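Local coordinates for protein chitinase A (Pteris ryukyuensis, PDB 4RL3) that probably hydrolyses the glycosidic bonds of chitin, this chain being the catalytic domain of a family 18 glycoside hydrolase, at residues Asn13-Gln16 / Phe17-Pro21; Gln64-Lys67 / Ala68-Ser71; Ser132-Val135 / Ser136-Gln140; Thr167-Phe170 / Gly171-Ser175. All coordinates share one frame; numbering follows the deposited sequence.

Interaction 1. Residues Asn13-Gln16 / Phe17-Pro21; sequences NGVQ and FTDVP
Q16 and D19 form a local polar contact round a turn, in the loop that leads from strand 3-8 to strand 27-36, and two hydrogen bonds run between them in opposite senses. The backbone N of Q16 gives its proton to OD2 of D19 (2.9 Å), reaching the anti side of that oxygen but 34° out of the carboxylate plane. In return, N of D19 bonds to O of Q16 at 3.1 Å. With CG set beside its own backbone N (chi1 -65°), the carboxylate of D19 is brought back over the turn. The same OD2 lies 2.7 Å from a water that also sits 2.8 Å from O of G14, so the water links the carboxylate to the G14 carbonyl. An Asx turn comes just before, OD1 of N13 accepting from N of V15 (3.2 Å), and the chain then enters the short 3-10 segment 17-19. This loop belongs to the TIM-barrel framework of family 18. Packing is lighter: CG2 of V15 approaches D19 OD2 at 3.8 Å, and CB of Q16 meets OG1 of T18 at 3.5 Å. V15 and D19 also touch Y254 of helix 250-254, while the F17 ring meets F30 at about 50°.

Interaction 2. Residues Gln64-Lys67 / Ala68-Ser71; sequences QAIK and AQHS
Residues Q64 to Q69 form the C-terminal part of helix 60-69, one of the outer helices of the TIM barrel, and the end of the I66 side chain reaches Q69 and H70. Backbone hydrogen bonds hold the helix end: N of A68 to O of Q64 (2.9 Å) and N of Q69 to O of A65 (3.0 Å), both with N-H...O angles of 146°. The next one, N of H70 to O of I66 at 3.1 Å, is weak, and H70 is the first residue to depart from helical backbone angles. Charge acts away from the turn itself: NZ of K67 makes a salt bridge with D117 and a hydrogen bond to O of H115. Side-chain contacts are van der Waals and gather on I66, which is buried and also packs on F17 and I22. Its CG1, placed anti to the backbone N (chi1 -158°), carries CD1 forward along the helix. The I66 and Q69 side chains cross at about a right angle, I66 CD1 lying 3.7 Å from Q69 NE2. H70 meets I66 at a slant, its CD2 3.8 Å from I66 CD1. The ring presents its edge to the helix terminus, with CD2 3.5 Å from O of I66.

Interaction 3. Residues Ser132-Val135 / Ser136-Gln140; sequences STFV and SCIGQ
The shortest sound polar bond here runs from N of G139 to O of V135, at 2.8 Å, within helix 131-147. This helix is the crossover of a beta-alpha-beta unit whose strands are 118-123 and 153-156, part of the TIM barrel. The turns before it are bonded alike, N of S136 to O of S132, N of C137 to O of T133 and N of I138 to O of F134, each at 3.0 Å; the last is the straightest, with an N-H...O angle of 170°. On the inner side F134 and I138 meet four residues apart. F134 holds its CG anti to the backbone N (chi1 174°), which sends the ring outward from the helix and slightly toward the next turn, and CG1 of I138 lies over one ring face, 3.5 Å from CE1. Both side chains reach I121 of strand 118-123, and the buried F134 ring also meets F126 and F91 edge-to-face. C137 and I138 touch W99 of helix 96-114, whereas V135 faces A168 and Q172 of helix 163-173. On the flank near V96 of helix 96-114, the amide of Q140 folds back one turn onto S136: NE2 bonds to OG at 2.9 Å, with the hydroxyl oxygen close to the amide plane, and makes a weak, longer bond of 3.4 Å to the S136 backbone O.

Interaction 4. Residues Thr167-Phe170 / Gly171-Ser175; sequences TALF and GQYSS
CB of S174 sits over one face of the F170 ring, four residues further along the chain than the phenyl it covers. CB stands 4.0 Å from the ring centroid and 17° off the ring normal, a CH-pi contact in which its nearest ring atom is CZ at 3.8 Å. F170 has its CG anti to the backbone N (chi1 -174°), which leans the outward-pointing ring toward the next turn and brings its face under S174. One residue earlier, L169 and Y173 are set differently: their side chains cross at about a right angle, and CD1 of the leucine meets CD2 of the tyrosine at 3.8 Å. The Y173 ring presents its edge to the L169 carbonyl, whose O lies in the ring plane. That same O accepts N of Y173 at 3.0 Å, almost in line with the carbonyl bond, and takes a weak second bond from N of Q172 at 3.3 Å. Further back, N of G171 bonds to O of T167 at 2.9 Å. The contact lies in the C-terminal part of helix 163-173 and the residues after it, between strands 153-156 and 179-180 of a beta-alpha-beta unit of the TIM barrel. L169 and F170 pack on I156 and I177. Side-chain cohesion here is thus largely dispersive, S174 offering its carbon to the aromatic face, while the L169 carbonyl is shared between Y173 and, weakly, Q172.

All four contacts are local, lie within the family 18 region of one TIM barrel, and follow one another along the chain. They form two clusters. Interactions 1 and 2, with centres 14 Å apart, join the loop after strand 3-8 to helix 60-69, F17 and T18 packing on I66. Interactions 3 and 4, with centres 10 Å apart, lie on the adjacent helices 131-147 and 163-173, where I138 meets L169, V135 meets Q172 and G139 meets Y173. Centres in different clusters are 32 to 33 Å apart, and interaction 1 is across the chain's centre from interactions 3 and 4. One cluster thus joins a loop to a helix, the other two neighbouring beta-alpha-beta units.

Interaction 1. Residues Asn13-Gln16 / Phe17-Pro21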
loop_
_atom_site.group_PDB
_atom_site.type_symbol
_atom_site.label_atom_id
_atom_site.label_comp_id
_atom_site.label_asym_id
_atom_site.label_seq_id
_atom_site.Cartn_x
_atom_site.Cartn_y
_atom_site.Cartn_z
ATOM N N ASN A 13 0.084 -7.058 16.502
ATOM C CA ASN A 13 1.014 -8.037 17.071
ATOM C C ASN A 13 2.210 -7.412 17.758
ATOM O O ASN A 13 3.142 -8.123 18.135
ATOM C CB ASN A 13 1.435 -9.119 16.054
ATOM C CG ASN A 13 2.439 -8.636 15.007
ATOM O OD1 ASN A 13 2.902 -7.482 15.008
ATOM N ND2 ASN A 13 2.769 -9.539 14.090
ATOM N N GLY A 14 2.182 -6.089 17.927
ATOM C CA GLY A 14 3.206 -5.400 18.681
ATOM C C GLY A 14 4.359 -4.867 17.870
ATOM O O GLY A 14 5.241 -4.213 18.419
ATOM N N VAL A 15 4.374 -5.120 16.568
ATOM C CA VAL A 15 5.463 -4.618 15.740
ATOM C C VAL A 15 5.461 -3.089 15.746
ATOM O O VAL A 15 4.413 -2.449 15.806
ATOM C CB VAL A 15 5.398 -5.182 14.301
ATOM C CG1 VAL A 15 4.159 -4.673 13.554
ATOM C CG2 VAL A 15 6.684 -4.867 13.533
ATOM N N GLN A 16 6.660 -2.518 15.704
ATOM C CA GLN A 16 6.842 -1.079 15.737
ATOM C C GLN A 16 7.652 -0.649 14.519
ATOM O O GLN A 16 8.340 -1.471 13.894
ATOM C CB GLN A 16 7.555 -0.689 17.030
ATOM C CG GLN A 16 6.763 -1.079 18.271
ATOM C CD GLN A 16 7.453 -0.692 19.555
ATOM O OE1 GLN A 16 8.104 -1.529 20.200
ATOM N NE2 GLN A 16 7.346 0.575 19.928
ATOM N N PHE A 17 7.547 0.634 14.166
ATOM C CA PHE A 17 8.359 1.207 13.086
ATOM C C PHE A 17 9.825 0.907 13.393
ATOM O O PHE A 17 10.607 0.599 12.500
ATOM C CB PHE A 17 8.212 2.736 12.980
ATOM C CG PHE A 17 6.808 3.242 12.682
ATOM C CD1 PHE A 17 6.112 2.803 11.570
ATOM C CD2 PHE A 17 6.229 4.220 13.477
ATOM C CE1 PHE A 17 4.845 3.287 11.276
ATOM C CE2 PHE A 17 4.961 4.722 13.195
ATOM C CZ PHE A 17 4.264 4.244 12.092
ATOM N N THR A 18 10.190 1.016 14.673
ATOM C CA THR A 18 11.579 0.857 15.099
ATOM C C THR A 18 12.162 -0.562 14.944
ATOM O O THR A 18 13.390 -0.735 15.002
ATOM C CB THR A 18 11.746 1.305 16.576
ATOM O OG1 THR A 18 10.852 0.564 17.403
ATOM C CG2 THR A 18 11.469 2.799 16.735
ATOM N N ASP A 19 11.304 -1.557 14.731
ATOM C CA ASP A 19 11.736 -2.924 14.429
ATOM C C ASP A 19 12.204 -3.097 12.981
ATOM O O ASP A 19 12.868 -4.084 12.659
ATOM C CB ASP A 19 10.598 -3.915 14.680
ATOM C CG ASP A 19 10.202 -4.000 16.136
ATOM O OD1 ASP A 19 11.089 -4.011 17.011
ATOM O OD2 ASP A 19 9.009 -4.079 16.410
ATOM N N VAL A 20 11.802 -2.183 12.104
ATOM C CA VAL A 20 12.039 -2.341 10.672
ATOM C C VAL A 20 13.348 -1.694 10.241
ATOM O O VAL A 20 13.572 -0.512 10.503
ATOM C CB VAL A 20 10.890 -1.721 9.844
ATOM C CG1 VAL A 20 11.088 -2.000 8.360
ATOM C CG2 VAL A 20 9.559 -2.281 10.308
ATOM N N PRO A 21 14.212 -2.457 9.549
ATOM C CA PRO A 21 15.476 -1.897 9.067
ATOM C C PRO A 21 15.213 -0.732 8.116
ATOM O O PRO A 21 14.385 -0.857 7.213
ATOM C CB PRO A 21 16.140 -3.082 8.336
ATOM C CG PRO A 21 15.443 -4.293 8.822
ATOM C CD PRO A 21 14.051 -3.875 9.173
HETATM O O HOH W 1 8.043 -4.253 18.888
#

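Interaction 2. Residues Gln64-Lys67 / Ala68-Ser71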
loop_
_atom_site.group_PDB
_atom_site.type_symbol
_atom_site.label_atom_id
_atom_site.label_comp_id
_atom_site.label_asym_id
_atom_site.label_seq_id
_atom_site.Cartn_x
_atom_site.Cartn_y
_atom_site.Cartn_z
ATOM N N GLN A 64 5.773 10.744 14.374
ATOM C CA GLN A 64 6.561 11.965 14.412
ATOM C C GLN A 64 8.015 11.632 14.720
ATOM O O GLN A 64 8.937 12.175 14.098
ATOM C CB GLN A 64 5.982 12.890 15.474
ATOM C CG GLN A 64 6.555 14.288 15.515
ATOM C CD GLN A 64 5.793 15.183 16.477
ATOM O OE1 GLN A 64 5.319 14.728 17.529
ATOM N NE2 GLN A 64 5.652 16.456 16.121
ATOM N N ALA A 65 8.205 10.707 15.655
ATOM C CA ALA A 65 9.551 10.313 16.094
ATOM C C ALA A 65 10.352 9.618 14.998
ATOM O O ALA A 65 11.506 9.964 14.778
ATOM C CB ALA A 65 9.485 9.433 17.323
ATOM N N ILE A 66 9.763 8.646 14.310
ATOM C CA ILE A 66 10.514 7.946 13.267
ATOM C C ILE A 66 10.872 8.908 12.135
ATOM O O ILE A 66 11.972 8.845 11.596
ATOM C CB ILE A 66 9.801 6.653 12.771
ATOM C CG1 ILE A 66 10.799 5.687 12.135
ATOM C CG2 ILE A 66 8.625 6.967 11.855
ATOM C CD1 ILE A 66 11.744 5.028 13.129
ATOM N N LYS A 67 9.958 9.819 11.802
ATOM C CA LYS A 67 10.230 10.818 10.770
ATOM C C LYS A 67 11.295 11.828 11.215
ATOM O O LYS A 67 12.117 12.264 10.406
ATOM C CB LYS A 67 8.940 11.525 10.329
ATOM C CG LYS A 67 7.998 10.632 9.526
ATOM C CD LYS A 67 6.654 11.290 9.230
ATOM C CE LYS A 67 6.797 12.567 8.431
ATOM N NZ LYS A 67 5.490 12.998 7.857
ATOM N N ALA A 68 11.303 12.189 12.493
ATOM C CA ALA A 68 12.326 13.117 12.991
ATOM C C ALA A 68 13.713 12.489 12.978
ATOM O O ALA A 68 14.718 13.186 12.777
ATOM C CB ALA A 68 11.991 13.592 14.391
ATOM N N GLN A 69 13.777 11.181 13.211
ATOM C CA GLN A 69 15.055 10.478 13.266
ATOM C C GLN A 69 15.621 10.187 11.879
ATOM O O GLN A 69 16.847 10.132 11.711
ATOM C CB GLN A 69 14.899 9.163 14.031
ATOM C CG GLN A 69 14.561 9.320 15.516
ATOM C CD GLN A 69 14.317 7.977 16.198
ATOM O OE1 GLN A 69 14.875 7.683 17.269
ATOM N NE2 GLN A 69 13.501 7.149 15.579
ATOM N N HIS A 70 14.735 9.993 10.903
ATOM C CA HIS A 70 15.110 9.547 9.555
ATOM C C HIS A 70 14.457 10.422 8.508
ATOM O O HIS A 70 13.275 10.263 8.195
ATOM C CB HIS A 70 14.681 8.095 9.354
ATOM C CG HIS A 70 15.237 7.174 10.384
ATOM N ND1 HIS A 70 16.520 6.682 10.324
ATOM C CD2 HIS A 70 14.700 6.693 11.528
ATOM C CE1 HIS A 70 16.753 5.936 11.389
ATOM N NE2 HIS A 70 15.664 5.922 12.133
ATOM N N SER A 71 15.241 11.338 7.941
ATOM C CA SER A 71 14.710 12.345 7.025
ATOM C C SER A 71 14.211 11.762 5.697
ATOM O O SER A 71 13.474 12.431 4.971
ATOM C CB SER A 71 15.760 13.435 6.760
ATOM O OG SER A 71 16.903 12.944 6.069
#

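Interaction 3. Residues Ser132-Val135 / Ser136-Gln140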
loop_
_atom_site.group_PDB
_atom_site.type_symbol
_atom_site.label_atom_id
_atom_site.label_comp_id
_atom_site.label_asym_id
_atom_site.label_seq_id
_atom_site.Cartn_x
_atom_site.Cartn_y
_atom_site.Cartn_z
ATOM N N SER A 132 -17.739 1.997 -12.024
ATOM C CA SER A 132 -17.780 3.440 -12.254
ATOM C C SER A 132 -17.910 4.216 -10.945
ATOM O O SER A 132 -17.271 5.248 -10.772
ATOM C CB SER A 132 -18.929 3.816 -13.191
ATOM O OG SER A 132 -18.665 3.387 -14.519
ATOM N N THR A 133 -18.741 3.717 -10.031
ATOM C CA THR A 133 -18.934 4.366 -8.740
ATOM C C THR A 133 -17.648 4.336 -7.926
ATOM O O THR A 133 -17.233 5.357 -7.396
ATOM C CB THR A 133 -20.099 3.745 -7.961
ATOM O OG1 THR A 133 -21.326 4.040 -8.648
ATOM C CG2 THR A 133 -20.161 4.288 -6.542
ATOM N N PHE A 134 -17.009 3.170 -7.856
ATOM C CA PHE A 134 -15.733 3.039 -7.156
ATOM C C PHE A 134 -14.678 3.996 -7.716
ATOM O O PHE A 134 -14.023 4.718 -6.969
ATOM C CB PHE A 134 -15.222 1.594 -7.220
ATOM C CG PHE A 134 -13.846 1.399 -6.644
ATOM C CD1 PHE A 134 -13.626 1.531 -5.284
ATOM C CD2 PHE A 134 -12.766 1.098 -7.465
ATOM C CE1 PHE A 134 -12.365 1.358 -4.755
ATOM C CE2 PHE A 134 -11.494 0.900 -6.937
ATOM C CZ PHE A 134 -11.294 1.056 -5.581
ATOM N N VAL A 135 -14.529 4.010 -9.032
ATOM C CA VAL A 135 -13.509 4.828 -9.658
ATOM C C VAL A 135 -13.759 6.316 -9.397
ATOM O O VAL A 135 -12.834 7.068 -9.092
ATOM C CB VAL A 135 -13.411 4.523 -11.176
ATOM C CG1 VAL A 135 -12.555 5.549 -11.896
ATOM C CG2 VAL A 135 -12.884 3.107 -11.409
ATOM N N SER A 136 -15.009 6.745 -9.520
ATOM C CA SER A 136 -15.353 8.131 -9.249
ATOM C C SER A 136 -15.021 8.525 -7.806
ATOM O O SER A 136 -14.426 9.565 -7.564
ATOM C CB SER A 136 -16.841 8.354 -9.506
ATOM O OG SER A 136 -17.174 9.723 -9.329
ATOM N N CYS A 137 -15.403 7.678 -6.857
ATOM C CA CYS A 137 -15.139 7.964 -5.441
ATOM C C CYS A 137 -13.642 8.119 -5.169
ATOM O O CYS A 137 -13.203 9.097 -4.563
ATOM C CB CYS A 137 -15.688 6.844 -4.546
ATOM S SG CYS A 137 -17.481 6.882 -4.338
ATOM N N ILE A 138 -12.863 7.144 -5.603
ATOM C CA ILE A 138 -11.438 7.139 -5.284
ATOM C C ILE A 138 -10.678 8.206 -6.073
ATOM O O ILE A 138 -9.790 8.875 -5.527
ATOM C CB ILE A 138 -10.807 5.753 -5.537
ATOM C CG1 ILE A 138 -11.451 4.694 -4.634
ATOM C CG2 ILE A 138 -9.294 5.791 -5.345
ATOM C CD1 ILE A 138 -11.367 4.969 -3.155
ATOM N N GLY A 139 -11.005 8.356 -7.350
ATOM C CA GLY A 139 -10.348 9.360 -8.169
ATOM C C GLY A 139 -10.559 10.756 -7.612
ATOM O O GLY A 139 -9.627 11.568 -7.525
ATOM N N GLN A 140 -11.787 11.044 -7.203
ATOM C CA GLN A 140 -12.099 12.343 -6.589
ATOM C C GLN A 140 -11.384 12.524 -5.254
ATOM O O GLN A 140 -10.882 13.594 -4.958
ATOM C CB GLN A 140 -13.601 12.486 -6.386
ATOM C CG GLN A 140 -14.372 12.723 -7.662
ATOM C CD GLN A 140 -15.829 13.024 -7.366
ATOM O OE1 GLN A 140 -16.146 14.070 -6.801
ATOM N NE2 GLN A 140 -16.720 12.107 -7.715
#

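Interaction 4. Residues Thr167-Phe170 / Gly171-Ser175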
loop_
_atom_site.group_PDB
_atom_site.type_symbol
_atom_site.label_atom_id
_atom_site.label_comp_id
_atom_site.label_asym_id
_atom_site.label_seq_id
_atom_site.Cartn_x
_atom_site.Cartn_y
_atom_site.Cartn_z
ATOM N N THR A 167 -7.377 -0.866 -13.150
ATOM C CA THR A 167 -6.913 -0.324 -14.430
ATOM C C THR A 167 -7.780 0.854 -14.892
ATOM O O THR A 167 -7.278 1.819 -15.470
ATOM C CB THR A 167 -6.826 -1.378 -15.556
ATOM O OG1 THR A 167 -8.110 -1.991 -15.767
ATOM C CG2 THR A 167 -5.757 -2.427 -15.248
ATOM N N ALA A 168 -9.086 0.777 -14.641
ATOM C CA ALA A 168 -9.980 1.889 -14.952
ATOM C C ALA A 168 -9.573 3.112 -14.137
ATOM O O ALA A 168 -9.467 4.219 -14.665
ATOM C CB ALA A 168 -11.427 1.520 -14.668
ATOM N N LEU A 169 -9.326 2.895 -12.846
ATOM C CA LEU A 169 -8.896 3.968 -11.956
ATOM C C LEU A 169 -7.564 4.567 -12.412
ATOM O O LEU A 169 -7.449 5.782 -12.561
ATOM C CB LEU A 169 -8.779 3.453 -10.520
ATOM C CG LEU A 169 -8.239 4.405 -9.448
ATOM C CD1 LEU A 169 -9.037 5.709 -9.376
ATOM C CD2 LEU A 169 -8.200 3.690 -8.100
ATOM N N PHE A 170 -6.562 3.723 -12.663
ATOM C CA PHE A 170 -5.248 4.233 -13.045
ATOM C C PHE A 170 -5.252 4.950 -14.395
ATOM O O PHE A 170 -4.623 5.994 -14.550
ATOM C CB PHE A 170 -4.188 3.122 -13.057
ATOM C CG PHE A 170 -2.796 3.638 -13.306
ATOM C CD1 PHE A 170 -2.057 4.208 -12.278
ATOM C CD2 PHE A 170 -2.242 3.601 -14.576
ATOM C CE1 PHE A 170 -0.786 4.714 -12.502
ATOM C CE2 PHE A 170 -0.980 4.118 -14.803
ATOM C CZ PHE A 170 -0.245 4.661 -13.770
ATOM N N GLY A 171 -5.956 4.380 -15.369
ATOM C CA GLY A 171 -5.976 4.933 -16.721
ATOM C C GLY A 171 -6.601 6.315 -16.772
ATOM O O GLY A 171 -6.297 7.110 -17.665
ATOM N N GLN A 172 -7.461 6.580 -15.788
ATOM C CA GLN A 172 -8.203 7.824 -15.657
ATOM C C GLN A 172 -7.511 8.890 -14.790
ATOM O O GLN A 172 -7.650 10.088 -15.042
ATOM C CB GLN A 172 -9.566 7.488 -15.050
ATOM C CG GLN A 172 -10.631 8.539 -15.269
ATOM C CD GLN A 172 -12.026 8.040 -15.013
ATOM O OE1 GLN A 172 -12.945 8.831 -14.804
ATOM N NE2 GLN A 172 -12.207 6.715 -15.014
ATOM N N TYR A 173 -6.769 8.450 -13.772
ATOM C CA TYR A 173 -6.211 9.336 -12.750
ATOM C C TYR A 173 -4.699 9.164 -12.600
ATOM O O TYR A 173 -4.119 9.457 -11.553
ATOM C CB TYR A 173 -6.932 9.084 -11.409
ATOM C CG TYR A 173 -8.339 9.597 -11.414
ATOM C CD1 TYR A 173 -8.593 10.939 -11.183
ATOM C CD2 TYR A 173 -9.417 8.759 -11.677
ATOM C CE1 TYR A 173 -9.880 11.435 -11.207
ATOM C CE2 TYR A 173 -10.699 9.250 -11.706
ATOM C CZ TYR A 173 -10.924 10.589 -11.467
ATOM O OH TYR A 173 -12.185 11.122 -11.498
ATOM N N SER A 174 -4.028 8.742 -13.673
ATOM C CA SER A 174 -2.592 8.488 -13.559
ATOM C C SER A 174 -1.794 9.721 -13.146
ATOM O O SER A 174 -0.794 9.600 -12.450
ATOM C CB SER A 174 -2.024 7.865 -14.835
ATOM O OG SER A 174 -2.123 8.738 -15.936
ATOM N N SER A 175 -2.242 10.917 -13.528
ATOM C CA SER A 175 -1.507 12.122 -13.160
ATOM C C SER A 175 -1.451 12.376 -11.655
ATOM O O SER A 175 -0.563 13.090 -11.188
ATOM C CB SER A 175 -2.089 13.348 -13.857
ATOM O OG SER A 175 -3.374 13.653 -13.358
#